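Local coordinates for deoxycytidylate deaminase (Cyanophage S-TIM5, PDB 4P9E), which probably deaminates dCMP to dUMP at a zinc-dependent active site, at residues G88-C93 and G109-Y114. Numbering follows the deposited sequence.
Sequences GSELFC and GVKKVY
Leu91 and Tyr114 join two neighbouring parallel strands, 90-93 and 112-114, whose axes approach to 4.7 Å at 17°. Leu91 N donates to Lys112 O, Leu91 O accepts from Tyr114 N, and Cys93 N reaches Tyr114 O at 2.8 Å. Ahead of the strands, Ser89 O takes the N-H of Lys111, and Gly88 N donates to Gly109 O. Gly109 has positive phi and closes helix 99-107 with a Schellman motif. Strand 90-93, that helix and strand 112-115 form a beta-alpha-beta crossover in the central sheet of the deaminase fold; the helix carries Cys101, which binds zinc with His70 and Cys98. On the face turned to this helix, Leu91 and Val113 lie side by side, CB of Leu91 4.0 Å from CG2 of Val113, and both rest on Ile105. Leu91 CB also meets Val110 CG1 at 4.2 Å. On the other face, the rings of Phe92 and Tyr114 form an offset stack, centroids 4.4 Å apart and planes at 3°. Both have CG anti to the carbonyl carbon, which starts the two side chains in the same direction. Phe92 CE1 lies over one Tyr114 face toward the rim; Lys112 CE lies over the opposite face, sandwiching the phenol. Lys112 NZ makes a weak hydrogen bond to Tyr114 OH and a salt bridge to Glu136. Glu90 OE1 sits at the Tyr114 edge, 3.9 Å from CE2, its carboxylate almost perpendicular to the ring. Glu90 OE2 lies beside Lys111 CE, and its salt bridge to Lys111 NZ is long. At the C-terminal end of strand 90-93, the Cys93 side chain lies about 4 Å from that of Glu72, the predicted proton donor.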
ATOM      1  N   GLY A  88       5.918 -10.430  -9.781  1.00 35.21           N
ATOM      2  CA  GLY A  88       7.358 -10.273  -9.876  1.00 32.01           C
ATOM      3  C   GLY A  88       8.143 -10.924  -8.754  1.00 35.45           C
ATOM      4  O   GLY A  88       9.365 -10.876  -8.724  1.00 39.07           O
ATOM      5  N   SER A  89       7.442 -11.540  -7.821  1.00 33.94           N
ATOM      6  CA  SER A  89       8.101 -12.241  -6.737  1.00 37.81           C
ATOM      7  C   SER A  89       8.546 -13.627  -7.176  1.00 34.53           C
ATOM      8  O   SER A  89       8.267 -14.058  -8.299  1.00 35.56           O
ATOM      9  CB  SER A  89       7.152 -12.393  -5.559  1.00 36.94           C
ATOM     10  OG  SER A  89       6.127 -13.313  -5.884  1.00 31.90           O
ATOM     11  N   GLU A  90       9.228 -14.317  -6.271  1.00 33.17           N
ATOM     12  CA  GLU A  90       9.604 -15.707  -6.482  1.00 37.75           C
ATOM     13  C   GLU A  90       9.094 -16.586  -5.363  1.00 35.82           C
ATOM     14  O   GLU A  90       9.023 -16.175  -4.212  1.00 33.81           O
ATOM     15  CB  GLU A  90      11.106 -15.835  -6.551  1.00 36.22           C
ATOM     16  CG  GLU A  90      11.750 -14.618  -7.159  1.00 52.64           C
ATOM     17  CD  GLU A  90      13.095 -14.922  -7.731  1.00 49.65           C
ATOM     18  OE1 GLU A  90      14.086 -14.877  -6.976  1.00 55.04           O
ATOM     19  OE2 GLU A  90      13.142 -15.223  -8.934  1.00 44.90           O
ATOM     20  N   LEU A  91       8.748 -17.810  -5.712  1.00 34.85           N
ATOM     21  CA  LEU A  91       8.255 -18.756  -4.744  1.00 30.33           C
ATOM     22  C   LEU A  91       9.314 -19.812  -4.416  1.00 35.28           C
ATOM     23  O   LEU A  91       9.777 -20.505  -5.312  1.00 36.68           O
ATOM     24  CB  LEU A  91       7.043 -19.431  -5.346  1.00 29.65           C
ATOM     25  CG  LEU A  91       6.314 -20.389  -4.425  1.00 39.01           C
ATOM     26  CD1 LEU A  91       5.839 -19.635  -3.192  1.00 36.00           C
ATOM     27  CD2 LEU A  91       5.162 -20.990  -5.191  1.00 37.09           C
ATOM     28  N   PHE A  92       9.714 -19.928  -3.150  1.00 31.64           N
ATOM     29  CA  PHE A  92      10.498 -21.088  -2.720  1.00 32.00           C
ATOM     30  C   PHE A  92       9.583 -22.080  -2.036  1.00 32.96           C
ATOM     31  O   PHE A  92       9.018 -21.800  -0.991  1.00 31.16           O
ATOM     32  CB  PHE A  92      11.614 -20.717  -1.756  1.00 30.62           C
ATOM     33  CG  PHE A  92      12.702 -19.925  -2.378  1.00 36.26           C
ATOM     34  CD1 PHE A  92      13.900 -20.522  -2.715  1.00 37.71           C
ATOM     35  CD2 PHE A  92      12.535 -18.577  -2.642  1.00 32.15           C
ATOM     36  CE1 PHE A  92      14.904 -19.781  -3.295  1.00 36.78           C
ATOM     37  CE2 PHE A  92      13.539 -17.849  -3.225  1.00 32.21           C
ATOM     38  CZ  PHE A  92      14.717 -18.448  -3.550  1.00 33.08           C
ATOM     39  N   CYS A  93       9.436 -23.254  -2.621  1.00 36.86           N
ATOM     40  CA  CYS A  93       8.627 -24.265  -1.995  1.00 36.51           C
ATOM     41  C   CYS A  93       9.457 -25.543  -1.734  1.00 38.59           C
ATOM     42  O   CYS A  93      10.408 -25.829  -2.457  1.00 42.01           O
ATOM     43  CB  CYS A  93       7.392 -24.528  -2.864  1.00 39.48           C
ATOM     44  SG  CYS A  93       6.049 -25.384  -1.984  1.00 58.70           S
ATOM     45  N   GLY A 109       1.537 -13.734 -11.438  1.00 29.03           N
ATOM     46  CA  GLY A 109       2.726 -13.064 -11.918  1.00 28.31           C
ATOM     47  C   GLY A 109       3.972 -13.478 -11.165  1.00 30.73           C
ATOM     48  O   GLY A 109       4.952 -12.732 -11.115  1.00 30.02           O
ATOM     49  N   VAL A 110       3.927 -14.652 -10.546  1.00 33.42           N
ATOM     50  CA  VAL A 110       5.112 -15.205  -9.911  1.00 34.34           C
ATOM     51  C   VAL A 110       6.150 -15.444 -11.002  1.00 36.98           C
ATOM     52  O   VAL A 110       5.876 -16.084 -12.005  1.00 39.84           O
ATOM     53  CB  VAL A 110       4.788 -16.476  -9.129  1.00 30.43           C
ATOM     54  CG1 VAL A 110       6.040 -17.224  -8.733  1.00 26.26           C
ATOM     55  CG2 VAL A 110       3.983 -16.117  -7.892  1.00 31.36           C
ATOM     56  N   LYS A 111       7.330 -14.875 -10.811  1.00 40.31           N
ATOM     57  CA  LYS A 111       8.367 -14.860 -11.822  1.00 41.71           C
ATOM     58  C   LYS A 111       8.985 -16.254 -11.981  1.00 48.47           C
ATOM     59  O   LYS A 111       9.137 -16.770 -13.090  1.00 43.47           O
ATOM     60  CB  LYS A 111       9.422 -13.837 -11.405  1.00 42.42           C
ATOM     61  CG  LYS A 111      10.606 -13.716 -12.329  1.00 58.99           C
ATOM     62  CD  LYS A 111      11.486 -12.545 -11.917  1.00 68.80           C
ATOM     63  CE  LYS A 111      11.920 -12.649 -10.452  1.00 61.21           C
ATOM     64  NZ  LYS A 111      12.628 -11.417  -9.959  1.00 57.85           N
ATOM     65  N   LYS A 112       9.325 -16.863 -10.850  1.00 37.00           N
ATOM     66  CA  LYS A 112       9.980 -18.151 -10.856  1.00 35.19           C
ATOM     67  C   LYS A 112       9.644 -18.948  -9.594  1.00 32.92           C
ATOM     68  O   LYS A 112       9.446 -18.383  -8.526  1.00 30.75           O
ATOM     69  CB  LYS A 112      11.490 -17.942 -10.982  1.00 36.76           C
ATOM     70  CG  LYS A 112      12.326 -19.183 -10.789  1.00 35.65           C
ATOM     71  CD  LYS A 112      13.781 -18.812 -10.789  1.00 38.09           C
ATOM     72  CE  LYS A 112      14.684 -20.015 -11.001  1.00 39.92           C
ATOM     73  NZ  LYS A 112      16.084 -19.563 -10.874  1.00 42.28           N
ATOM     74  N   VAL A 113       9.573 -20.265  -9.736  1.00 32.44           N
ATOM     75  CA  VAL A 113       9.434 -21.174  -8.605  1.00 34.37           C
ATOM     76  C   VAL A 113      10.694 -22.053  -8.392  1.00 36.69           C
ATOM     77  O   VAL A 113      11.152 -22.726  -9.310  1.00 39.32           O
ATOM     78  CB  VAL A 113       8.184 -22.090  -8.765  1.00 37.34           C
ATOM     79  CG1 VAL A 113       8.080 -23.074  -7.600  1.00 38.22           C
ATOM     80  CG2 VAL A 113       6.903 -21.262  -8.889  1.00 28.38           C
ATOM     81  N   TYR A 114      11.251 -22.021  -7.183  1.00 38.09           N
ATOM     82  CA  TYR A 114      12.303 -22.940  -6.755  1.00 34.12           C
ATOM     83  C   TYR A 114      11.685 -24.041  -5.886  1.00 33.34           C
ATOM     84  O   TYR A 114      10.971 -23.745  -4.926  1.00 29.22           O
ATOM     85  CB  TYR A 114      13.353 -22.212  -5.910  1.00 34.21           C
ATOM     86  CG  TYR A 114      14.106 -21.089  -6.581  1.00 38.10           C
ATOM     87  CD1 TYR A 114      15.377 -21.286  -7.084  1.00 39.01           C
ATOM     88  CD2 TYR A 114      13.559 -19.808  -6.674  1.00 42.72           C
ATOM     89  CE1 TYR A 114      16.081 -20.244  -7.693  1.00 44.82           C
ATOM     90  CE2 TYR A 114      14.253 -18.759  -7.283  1.00 38.45           C
ATOM     91  CZ  TYR A 114      15.510 -18.987  -7.784  1.00 45.91           C
ATOM     92  OH  TYR A 114      16.200 -17.963  -8.386  1.00 52.22           O
TER